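Local atomic coordinates of lantibiotic dehydratase (Microbispora corallina, PDB entry 5EHK), a protein that probably dehydrates serine and threonine residues of the NAI-107 precursor peptide in a tRNA-dependent manner, using glutamyl-tRNA as in related class I lantibiotic dehydratases. Residues D3-R7 with L497-L501; A392-L396 with R661-W666; R457-L462 with E486-D490; E474-I479 with F676-Y682. All blocks are in the same frame, centred on the assembly; numbering follows the deposited sequence.

All four contacts lie in one region of the fold, and three of the four segment pairs are joined across nearly 200 residues or more. In sequence the segments run 3-7, 392-396, 457-462, 474-479, 486-490, 497-501, 661-666 and 676-682. Every segment but 3-7 falls in the family's N-terminal range. Interactions 1 and 4 reach the same large mixed sheet, with centres about 25 Å apart. Interaction 2 lies between them and touches all the others; its centre is about 11 Å from interaction 1, 13 Å from interaction 3 and 18 Å from interaction 4. Interaction 3 is nested inside the loop closed by interaction 2. Trp394, Trp663 and Trp666 of interaction 2 link it to the other three by apolar packing.

Interaction 1 (D3-R7 with L497-L501); sequences DSPFR and LPNSL
Segment 3-7 enters the fold at the start of strand 6-17, and segment 497-501 leads into strand 500-508. The two backbones stay apart: CA-CA is 7.9 Å for Pro5 and Leu497 and 8.3 Å for Phe6 and Ser500. Side chains fill the gap. Ser4 (chi1 t) makes an ST turn, its OG accepting from Phe6 N at 3.0 Å. Pro5 follows with phi/psi of -71/-12°, and its CA-CB bond points toward the other segment. Pro5 CB meets Leu497 CD1 at 3.7 Å. Phe6 turns extended (-110/144°), with chi1 m and chi2 -71°. Its CA-CB bond points sideways, but the ring reaches across. Leu501 CD2 lies over one ring face, 3.9 Å from the centroid of Phe6, in a CH-pi contact. Pro498 CG is at the ring edge, 3.8 Å from Phe6 CE1. Leu497 CD2 is 3.9 Å from Phe6 CZ. Leu501 itself has chi1 p. Arg7 continues the strand, with its side chain out of reach. Backbone hydrogen bonds link Pro5 with Arg793 and Leu501 with Leu790. The arrangement is a mostly buried apolar cluster at the starts of two strands, 6-17 and 500-508, that both pair antiparallel with strand 785-792 in the large mixed sheet.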
# COMPACT_ATOMS: atom_id res chain seq x y z
N ASP A 3 15.03 -38.83 -12.33
CA ASP A 3 15.42 -37.52 -12.88
C ASP A 3 14.69 -36.24 -12.34
O ASP A 3 15.22 -35.13 -12.48
CB ASP A 3 15.45 -37.55 -14.42
CG ASP A 3 16.29 -36.40 -15.02
OD1 ASP A 3 17.54 -36.50 -14.99
OD2 ASP A 3 15.71 -35.42 -15.53
N SER A 4 13.51 -36.38 -11.76
CA SER A 4 12.85 -35.24 -11.11
C SER A 4 13.54 -34.90 -9.80
O SER A 4 14.12 -35.76 -9.17
CB SER A 4 11.37 -35.53 -10.81
OG SER A 4 10.79 -34.49 -10.02
N PRO A 5 13.50 -33.62 -9.38
CA PRO A 5 14.04 -33.30 -8.05
C PRO A 5 13.13 -33.83 -6.95
O PRO A 5 13.55 -33.87 -5.80
CB PRO A 5 14.03 -31.77 -8.03
CG PRO A 5 12.93 -31.39 -8.96
CD PRO A 5 12.95 -32.42 -10.05
N PHE A 6 11.92 -34.26 -7.29
CA PHE A 6 11.06 -34.90 -6.30
C PHE A 6 10.91 -36.39 -6.62
O PHE A 6 10.87 -36.79 -7.79
CB PHE A 6 9.67 -34.24 -6.23
CG PHE A 6 9.72 -32.77 -5.96
CD1 PHE A 6 10.10 -32.29 -4.71
CD2 PHE A 6 9.41 -31.86 -6.96
CE1 PHE A 6 10.16 -30.94 -4.47
CE2 PHE A 6 9.46 -30.51 -6.73
CZ PHE A 6 9.84 -30.04 -5.47
N ARG A 7 10.84 -37.21 -5.56
CA ARG A 7 10.54 -38.63 -5.67
C ARG A 7 9.27 -38.87 -4.85
O ARG A 7 9.23 -38.50 -3.68
CB ARG A 7 11.69 -39.45 -5.07
CG ARG A 7 11.43 -40.97 -4.98
CD ARG A 7 12.45 -41.70 -4.05
NE ARG A 7 13.85 -41.46 -4.41
CZ ARG A 7 14.55 -42.23 -5.24
NH1 ARG A 7 13.98 -43.28 -5.81
NH2 ARG A 7 15.82 -41.92 -5.53
N LEU A 497 15.02 -26.32 -2.80
CA LEU A 497 14.00 -27.34 -2.88
C LEU A 497 13.45 -27.61 -1.49
O LEU A 497 14.20 -27.73 -0.53
CB LEU A 497 14.56 -28.62 -3.50
CG LEU A 497 14.77 -28.64 -5.01
CD1 LEU A 497 15.65 -29.81 -5.35
CD2 LEU A 497 13.45 -28.70 -5.75
N PRO A 498 12.13 -27.72 -1.38
CA PRO A 498 11.51 -27.96 -0.08
C PRO A 498 11.76 -29.39 0.37
O PRO A 498 12.06 -30.24 -0.48
CB PRO A 498 10.03 -27.79 -0.39
CG PRO A 498 9.91 -28.23 -1.81
CD PRO A 498 11.15 -27.74 -2.48
N ASN A 499 11.62 -29.65 1.66
CA ASN A 499 11.71 -31.01 2.20
C ASN A 499 10.63 -31.94 1.65
O ASN A 499 10.94 -33.04 1.21
CB ASN A 499 11.62 -31.02 3.73
CG ASN A 499 12.64 -30.11 4.38
OD1 ASN A 499 13.79 -30.01 3.95
ND2 ASN A 499 12.22 -29.44 5.45
N SER A 500 9.38 -31.52 1.65
CA SER A 500 8.32 -32.40 1.18
C SER A 500 7.04 -31.67 0.70
O SER A 500 6.94 -30.46 0.80
CB SER A 500 7.99 -33.46 2.24
OG SER A 500 7.24 -32.96 3.34
N LEU A 501 6.09 -32.41 0.15
CA LEU A 501 4.83 -31.84 -0.32
C LEU A 501 3.79 -32.94 -0.58
O LEU A 501 4.13 -34.12 -0.50
CB LEU A 501 5.03 -30.96 -1.56
CG LEU A 501 5.49 -31.63 -2.84
CD1 LEU A 501 4.83 -30.93 -4.01
CD2 LEU A 501 7.03 -31.62 -2.98

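Interaction 2 (A392-L396 with R661-W666); sequences ALWRL and RLWEPW
The last turn of helix 380-395 lies against an extended loop, residues 661-666. The closest CA pair is Trp394 and Trp663 at 4.7 Å. The helix end is held by Leu396 N donating to Ala392 O at 3.1 Å. Trp394 has chi1 t and chi2 74°. This swings the indole along the loop, and NE1 donates to Arg661 O at 3.1 Å, the hydrogen bond between the segments. The carbonyl lies near the indole plane. Arg661 is fully extended, with all chi angles t, and its CG is 3.7 Å from Trp394 NE1. Its guanidinium passes the helix end, where NH2 bonds Ser397 O and NH1 makes a salt bridge with Asp490. The CA-CB bond of Leu393 (m, t) points toward the loop. Leu393 CD1 is 3.6 Å from Trp663 CE3 and its CD2 is 3.9 Å from Glu664 O. Trp663 takes chi1 p and chi2 -80°. Leu396 (m, t) sets CD1 at the ring edge of Trp666, 3.8 Å from its CZ3; Trp666 has chi1 t and chi2 -94°. The contact packs three tryptophans and two leucines between the C-terminal turn of helix 380-395 and a loop. Trp663 also packs on Leu501 and Leu503 of strand 500-508. Leu393 reaches Leu687 of strand 685-693, and Leu396 and Trp666 meet Leu487 of helix 481-487.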
# COMPACT_ATOMS: atom_id res chain seq x y z
N ALA A 392 7.30 -29.15 -12.28
CA ALA A 392 6.86 -28.05 -13.12
C ALA A 392 6.29 -26.92 -12.26
O ALA A 392 6.66 -25.75 -12.43
CB ALA A 392 5.82 -28.55 -14.10
N LEU A 393 5.38 -27.29 -11.37
CA LEU A 393 4.80 -26.37 -10.40
C LEU A 393 5.86 -25.70 -9.56
O LEU A 393 5.73 -24.54 -9.19
CB LEU A 393 3.82 -27.09 -9.48
CG LEU A 393 2.49 -27.44 -10.16
CD1 LEU A 393 1.53 -27.96 -9.11
CD2 LEU A 393 1.90 -26.27 -10.93
N TRP A 394 6.91 -26.44 -9.21
CA TRP A 394 7.95 -25.82 -8.42
C TRP A 394 8.70 -24.80 -9.24
O TRP A 394 8.95 -23.71 -8.76
CB TRP A 394 8.90 -26.87 -7.83
CG TRP A 394 9.96 -26.27 -6.94
CD1 TRP A 394 9.79 -25.78 -5.68
CD2 TRP A 394 11.35 -26.12 -7.25
NE1 TRP A 394 11.00 -25.32 -5.19
CE2 TRP A 394 11.97 -25.53 -6.13
CE3 TRP A 394 12.14 -26.44 -8.35
CZ2 TRP A 394 13.32 -25.25 -6.10
CZ3 TRP A 394 13.48 -26.16 -8.31
CH2 TRP A 394 14.06 -25.57 -7.20
N ARG A 395 9.04 -25.13 -10.48
CA ARG A 395 9.85 -24.21 -11.26
C ARG A 395 9.09 -22.92 -11.54
O ARG A 395 9.71 -21.86 -11.73
CB ARG A 395 10.33 -24.84 -12.56
CG ARG A 395 11.29 -26.01 -12.41
CD ARG A 395 11.52 -26.68 -13.78
NE ARG A 395 12.18 -25.79 -14.74
CZ ARG A 395 12.02 -25.87 -16.06
NH1 ARG A 395 11.21 -26.79 -16.58
NH2 ARG A 395 12.66 -25.03 -16.86
N LEU A 396 7.76 -23.03 -11.54
CA LEU A 396 6.82 -21.96 -11.87
C LEU A 396 6.37 -21.15 -10.66
O LEU A 396 5.55 -20.23 -10.76
CB LEU A 396 5.57 -22.58 -12.50
CG LEU A 396 5.75 -23.13 -13.91
CD1 LEU A 396 4.44 -23.69 -14.44
CD2 LEU A 396 6.33 -22.08 -14.84
N ARG A 661 11.79 -22.78 -0.97
CA ARG A 661 10.91 -22.27 -2.01
C ARG A 661 9.65 -23.15 -2.20
O ARG A 661 9.76 -24.33 -2.49
CB ARG A 661 11.68 -22.11 -3.32
CG ARG A 661 10.81 -21.71 -4.49
CD ARG A 661 11.66 -21.25 -5.65
NE ARG A 661 10.84 -20.64 -6.69
CZ ARG A 661 11.32 -19.94 -7.71
NH1 ARG A 661 12.64 -19.74 -7.86
NH2 ARG A 661 10.47 -19.43 -8.59
N LEU A 662 8.47 -22.57 -2.01
CA LEU A 662 7.26 -23.36 -1.85
C LEU A 662 6.37 -23.38 -3.08
O LEU A 662 5.93 -22.34 -3.53
CB LEU A 662 6.44 -22.82 -0.69
CG LEU A 662 7.10 -22.62 0.66
CD1 LEU A 662 6.09 -21.93 1.55
CD2 LEU A 662 7.49 -23.94 1.26
N TRP A 663 6.05 -24.57 -3.58
CA TRP A 663 5.22 -24.73 -4.77
C TRP A 663 3.81 -24.15 -4.51
O TRP A 663 3.36 -24.08 -3.36
CB TRP A 663 5.14 -26.22 -5.13
CG TRP A 663 4.17 -26.91 -4.25
CD1 TRP A 663 4.39 -27.34 -2.98
CD2 TRP A 663 2.80 -27.17 -4.55
NE1 TRP A 663 3.23 -27.88 -2.46
CE2 TRP A 663 2.24 -27.79 -3.40
CE3 TRP A 663 1.99 -26.95 -5.67
CZ2 TRP A 663 0.90 -28.19 -3.34
CZ3 TRP A 663 0.66 -27.34 -5.61
CH2 TRP A 663 0.13 -27.96 -4.46
N GLU A 664 3.11 -23.73 -5.56
CA GLU A 664 1.72 -23.30 -5.43
C GLU A 664 0.97 -23.83 -6.62
O GLU A 664 1.58 -24.14 -7.64
CB GLU A 664 1.62 -21.78 -5.49
CG GLU A 664 2.46 -21.01 -4.52
CD GLU A 664 2.09 -19.55 -4.51
OE1 GLU A 664 1.48 -19.07 -5.50
OE2 GLU A 664 2.43 -18.86 -3.52
N PRO A 665 -0.36 -23.88 -6.53
CA PRO A 665 -1.17 -24.22 -7.70
C PRO A 665 -0.92 -23.31 -8.89
O PRO A 665 -0.29 -22.27 -8.75
CB PRO A 665 -2.58 -24.00 -7.19
CG PRO A 665 -2.50 -24.35 -5.78
CD PRO A 665 -1.17 -23.85 -5.30
N TRP A 666 -1.44 -23.72 -10.04
CA TRP A 666 -1.35 -22.93 -11.26
C TRP A 666 -2.03 -21.56 -11.05
O TRP A 666 -3.18 -21.48 -10.60
CB TRP A 666 -2.00 -23.69 -12.43
CG TRP A 666 -2.07 -22.89 -13.69
CD1 TRP A 666 -3.12 -22.14 -14.13
CD2 TRP A 666 -1.03 -22.74 -14.66
NE1 TRP A 666 -2.81 -21.53 -15.32
CE2 TRP A 666 -1.52 -21.88 -15.66
CE3 TRP A 666 0.27 -23.24 -14.77
CZ2 TRP A 666 -0.75 -21.51 -16.77
CZ3 TRP A 666 1.04 -22.88 -15.88
CH2 TRP A 666 0.53 -22.02 -16.86

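Interaction 3 (R457-L462 with E486-D490); sequences RRSAAL and ELAYD
Residues 486-490 include the weakly bonded last part of helix 481-487 and run past the start of helix 460-471. The closest CA pair is Ala461 and Leu487 at 6.8 Å. The CA-CB bond of Glu486 (chi1 -96°) points toward the other segment, and Glu486 OE2 is 3.8 Å from Ala461 CB. The same carboxylate makes a salt bridge with Arg464, one turn further along that helix. Leu487 (m, t) is the main apolar residue. Its CD2 touches Ala461 CB at 3.6 Å, Leu462 CD1 at 3.5 Å and Ser459 OG at 4.1 Å. Leu462 has an off-well chi1 of -113°. Leu487 O accepts from Arg457 NH2 at 2.7 Å. At Ala488 the backbone is extended (-68/128°). Tyr489 (chi1 m, chi2 -83°) then brings its ring to Arg457. The guanidinium lies flat on the ring, with centres 4.2 Å apart and planes at 26°. Arg457 is extended, chi1 to chi3 t, and so reaches both partners. Asp490 is out of reach and pairs with Arg661. In the first segment, Ser459 is the N-cap of helix 460-471, its OG accepting from Leu462 N at 3.2 Å. Near it, Arg458 and Ala460 pack on Pro456 and Asp695 of the second subunit. A serine N-cap, a leucine on the first helical turn and an arginine-tyrosine cation-pi stack thus join helix 460-471 to helix 481-487 in the N-terminal dehydratase region.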
# COMPACT_ATOMS: atom_id res chain seq x y z
N ARG A 457 -1.49 -11.69 -11.04
CA ARG A 457 -0.38 -11.66 -11.99
C ARG A 457 -0.83 -11.19 -13.37
O ARG A 457 -1.99 -11.33 -13.74
CB ARG A 457 0.24 -13.05 -12.09
CG ARG A 457 1.49 -13.09 -12.95
CD ARG A 457 1.88 -14.49 -13.24
NE ARG A 457 3.18 -14.54 -13.89
CZ ARG A 457 3.80 -15.68 -14.15
NH1 ARG A 457 3.23 -16.83 -13.80
NH2 ARG A 457 4.98 -15.68 -14.76
N ARG A 458 0.10 -10.60 -14.11
CA ARG A 458 -0.17 -10.22 -15.49
C ARG A 458 0.96 -10.70 -16.38
O ARG A 458 2.12 -10.40 -16.13
CB ARG A 458 -0.39 -8.70 -15.62
CG ARG A 458 -1.45 -8.14 -14.65
CD ARG A 458 -1.67 -6.64 -14.81
NE ARG A 458 -1.09 -5.91 -13.69
CZ ARG A 458 0.04 -5.22 -13.76
NH1 ARG A 458 0.70 -5.14 -14.91
NH2 ARG A 458 0.50 -4.58 -12.70
N SER A 459 0.60 -11.41 -17.44
CA SER A 459 1.60 -12.03 -18.29
C SER A 459 1.21 -11.96 -19.75
O SER A 459 0.15 -12.44 -20.13
CB SER A 459 1.77 -13.51 -17.91
OG SER A 459 2.82 -14.08 -18.66
N ALA A 460 2.08 -11.37 -20.57
CA ALA A 460 1.86 -11.39 -22.01
C ALA A 460 1.85 -12.85 -22.45
O ALA A 460 1.06 -13.25 -23.29
CB ALA A 460 2.93 -10.61 -22.74
N ALA A 461 2.75 -13.63 -21.86
CA ALA A 461 2.87 -15.06 -22.14
C ALA A 461 1.58 -15.85 -21.89
O ALA A 461 1.08 -16.54 -22.78
CB ALA A 461 3.99 -15.62 -21.31
N LEU A 462 1.05 -15.75 -20.69
CA LEU A 462 -0.22 -16.39 -20.37
C LEU A 462 -1.35 -15.92 -21.30
O LEU A 462 -2.15 -16.72 -21.77
CB LEU A 462 -0.61 -16.12 -18.92
CG LEU A 462 -0.62 -17.27 -17.92
CD1 LEU A 462 0.49 -18.26 -18.22
CD2 LEU A 462 -0.52 -16.72 -16.49
N GLU A 486 9.31 -19.44 -20.27
CA GLU A 486 8.78 -18.10 -20.47
C GLU A 486 8.04 -17.60 -19.26
O GLU A 486 7.93 -16.39 -19.07
CB GLU A 486 7.79 -18.03 -21.63
CG GLU A 486 8.34 -17.59 -22.95
CD GLU A 486 7.23 -17.39 -23.94
OE1 GLU A 486 6.91 -18.32 -24.73
OE2 GLU A 486 6.64 -16.28 -23.89
N LEU A 487 7.49 -18.51 -18.47
CA LEU A 487 6.68 -18.11 -17.34
C LEU A 487 7.48 -18.00 -16.06
O LEU A 487 7.03 -17.39 -15.11
CB LEU A 487 5.56 -19.12 -17.14
CG LEU A 487 4.74 -19.32 -18.41
CD1 LEU A 487 3.76 -20.48 -18.30
CD2 LEU A 487 3.99 -18.03 -18.65
N ALA A 488 8.67 -18.59 -16.05
CA ALA A 488 9.46 -18.68 -14.83
C ALA A 488 9.92 -17.29 -14.41
O ALA A 488 10.53 -16.58 -15.20
CB ALA A 488 10.67 -19.62 -15.05
N TYR A 489 9.67 -16.93 -13.16
CA TYR A 489 10.14 -15.64 -12.65
C TYR A 489 11.65 -15.66 -12.58
O TYR A 489 12.29 -14.61 -12.58
CB TYR A 489 9.57 -15.35 -11.26
CG TYR A 489 8.07 -15.19 -11.19
CD1 TYR A 489 7.47 -13.97 -11.50
CD2 TYR A 489 7.25 -16.24 -10.78
CE1 TYR A 489 6.08 -13.80 -11.42
CE2 TYR A 489 5.86 -16.08 -10.70
CZ TYR A 489 5.29 -14.86 -11.03
OH TYR A 489 3.93 -14.69 -10.96
N ASP A 490 12.22 -16.85 -12.49
CA ASP A 490 13.66 -17.01 -12.53
C ASP A 490 14.02 -18.48 -12.61
O ASP A 490 13.13 -19.35 -12.63
CB ASP A 490 14.35 -16.35 -11.33
CG ASP A 490 14.13 -17.10 -10.02
OD1 ASP A 490 13.22 -17.97 -9.93
OD2 ASP A 490 14.87 -16.81 -9.06

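Interaction 4 (E474-I479 with F676-Y682); sequences EREIVI and FLPGVRY
This is a parallel beta pair in the large mixed sheet, formed by strands 476-479 and 679-682. Their axes approach to 4.8 Å and cross at -29°. Glu476 pairs with Gly679, Ile477 with Val680 and Val478 with Arg681, at CA-CA distances of 4.4, 5.3 and 4.8 Å. Four backbone hydrogen bonds alternate: Gly679 N to Arg475 O (2.8 Å), Ile477 N to Gly679 O (3.0 Å), Arg681 N to Ile477 O (3.0 Å) and Ile479 N to Arg681 O (2.8 Å). Apolar contacts line the face of Ile477, Ile479, Val680 and Tyr682: Ile479 CD1 is 3.8 Å from Val680 CG2. Ahead of Pro678, Phe676 turns its ring edge to Arg475, with CZ 3.6 Å from Arg475 CA. On the face of Glu476, Val478 and Arg681, Glu476 OE1 makes a long salt bridge with Arg681 NE at 3.8 Å, and Val478 CG2 packs over the guanidinium, 3.6 Å from Arg681 NH2. A water donates to Glu476 OE1 at 2.9 Å and accepts weakly from Arg681 NH2 at 3.3 Å.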
# COMPACT_ATOMS: atom_id res chain seq x y z
N GLU A 474 -10.20 -24.48 -28.84
CA GLU A 474 -9.74 -25.59 -28.00
C GLU A 474 -9.96 -25.36 -26.49
O GLU A 474 -9.73 -24.27 -25.97
CB GLU A 474 -8.25 -25.79 -28.23
CG GLU A 474 -7.86 -26.20 -29.64
CD GLU A 474 -6.37 -26.02 -29.90
OE1 GLU A 474 -5.74 -25.19 -29.21
OE2 GLU A 474 -5.81 -26.73 -30.78
N ARG A 475 -10.36 -26.41 -25.77
CA ARG A 475 -10.61 -26.31 -24.34
C ARG A 475 -9.37 -26.59 -23.52
O ARG A 475 -9.40 -26.45 -22.30
CB ARG A 475 -11.65 -27.34 -23.93
CG ARG A 475 -12.98 -27.13 -24.52
CD ARG A 475 -13.77 -28.41 -24.44
NE ARG A 475 -15.20 -28.18 -24.60
CZ ARG A 475 -16.12 -29.13 -24.56
NH1 ARG A 475 -15.76 -30.39 -24.36
NH2 ARG A 475 -17.39 -28.82 -24.71
N GLU A 476 -8.29 -27.00 -24.18
CA GLU A 476 -7.05 -27.28 -23.46
C GLU A 476 -5.93 -26.76 -24.33
O GLU A 476 -6.02 -26.80 -25.55
CB GLU A 476 -6.90 -28.78 -23.21
CG GLU A 476 -7.96 -29.38 -22.26
CD GLU A 476 -7.66 -30.82 -21.79
OE1 GLU A 476 -6.57 -31.36 -22.13
OE2 GLU A 476 -8.53 -31.41 -21.09
N ILE A 477 -4.90 -26.24 -23.70
CA ILE A 477 -3.73 -25.76 -24.40
C ILE A 477 -2.59 -26.62 -23.86
O ILE A 477 -2.69 -27.12 -22.74
CB ILE A 477 -3.53 -24.23 -24.16
CG1 ILE A 477 -2.54 -23.63 -25.16
CG2 ILE A 477 -3.08 -23.90 -22.73
CD1 ILE A 477 -3.14 -23.24 -26.51
N VAL A 478 -1.56 -26.87 -24.67
CA VAL A 478 -0.48 -27.78 -24.26
C VAL A 478 0.83 -27.03 -24.11
O VAL A 478 1.29 -26.39 -25.05
CB VAL A 478 -0.27 -28.92 -25.27
CG1 VAL A 478 1.02 -29.70 -24.93
CG2 VAL A 478 -1.49 -29.85 -25.31
N ILE A 479 1.44 -27.13 -22.94
CA ILE A 479 2.69 -26.42 -22.67
C ILE A 479 3.87 -27.38 -22.62
O ILE A 479 3.76 -28.51 -22.14
CB ILE A 479 2.60 -25.57 -21.37
CG1 ILE A 479 2.49 -26.46 -20.13
CG2 ILE A 479 1.41 -24.63 -21.44
CD1 ILE A 479 2.51 -25.68 -18.81
N PHE A 676 -14.00 -17.99 -20.10
CA PHE A 676 -13.47 -19.34 -20.20
C PHE A 676 -11.98 -19.32 -20.18
O PHE A 676 -11.36 -18.53 -20.88
CB PHE A 676 -13.95 -20.07 -21.46
CG PHE A 676 -13.27 -21.40 -21.68
CD1 PHE A 676 -13.62 -22.51 -20.91
CD2 PHE A 676 -12.27 -21.53 -22.64
CE1 PHE A 676 -12.98 -23.73 -21.08
CE2 PHE A 676 -11.64 -22.75 -22.83
CZ PHE A 676 -11.98 -23.85 -22.05
N LEU A 677 -11.42 -20.21 -19.36
CA LEU A 677 -9.99 -20.51 -19.31
C LEU A 677 -9.71 -21.98 -19.65
O LEU A 677 -10.28 -22.89 -19.03
CB LEU A 677 -9.43 -20.19 -17.92
CG LEU A 677 -9.23 -18.71 -17.62
CD1 LEU A 677 -8.97 -18.60 -16.16
CD2 LEU A 677 -8.07 -18.11 -18.44
N PRO A 678 -8.85 -22.20 -20.64
CA PRO A 678 -8.50 -23.55 -21.11
C PRO A 678 -7.80 -24.34 -20.02
O PRO A 678 -7.09 -23.71 -19.23
CB PRO A 678 -7.49 -23.28 -22.23
CG PRO A 678 -6.89 -21.97 -21.87
CD PRO A 678 -7.98 -21.17 -21.22
N GLY A 679 -8.02 -25.66 -19.95
CA GLY A 679 -7.20 -26.53 -19.13
C GLY A 679 -5.75 -26.46 -19.61
O GLY A 679 -5.51 -26.24 -20.79
N VAL A 680 -4.79 -26.61 -18.71
CA VAL A 680 -3.39 -26.54 -19.14
C VAL A 680 -2.68 -27.88 -18.94
O VAL A 680 -2.68 -28.45 -17.85
CB VAL A 680 -2.65 -25.32 -18.52
CG1 VAL A 680 -3.44 -24.75 -17.37
CG2 VAL A 680 -1.23 -25.66 -18.12
N ARG A 681 -2.13 -28.40 -20.03
CA ARG A 681 -1.51 -29.72 -20.00
C ARG A 681 0.00 -29.73 -20.20
O ARG A 681 0.55 -29.10 -21.09
CB ARG A 681 -2.21 -30.66 -20.98
CG ARG A 681 -1.82 -32.12 -20.82
CD ARG A 681 -2.92 -33.02 -21.34
NE ARG A 681 -3.11 -32.88 -22.78
CZ ARG A 681 -2.38 -33.50 -23.70
NH1 ARG A 681 -1.40 -34.31 -23.33
NH2 ARG A 681 -2.63 -33.30 -24.98
N TYR A 682 0.67 -30.45 -19.30
CA TYR A 682 2.10 -30.68 -19.35
C TYR A 682 2.34 -32.18 -19.38
O TYR A 682 2.06 -32.87 -18.39
CB TYR A 682 2.74 -30.05 -18.13
CG TYR A 682 4.23 -30.17 -18.03
CD1 TYR A 682 5.07 -29.52 -18.93
CD2 TYR A 682 4.82 -30.89 -17.00
CE1 TYR A 682 6.44 -29.62 -18.82
CE2 TYR A 682 6.19 -30.99 -16.88
CZ TYR A 682 6.99 -30.35 -17.79
OH TYR A 682 8.34 -30.45 -17.66
O HOH W 1 -5.54 -31.70 -24.81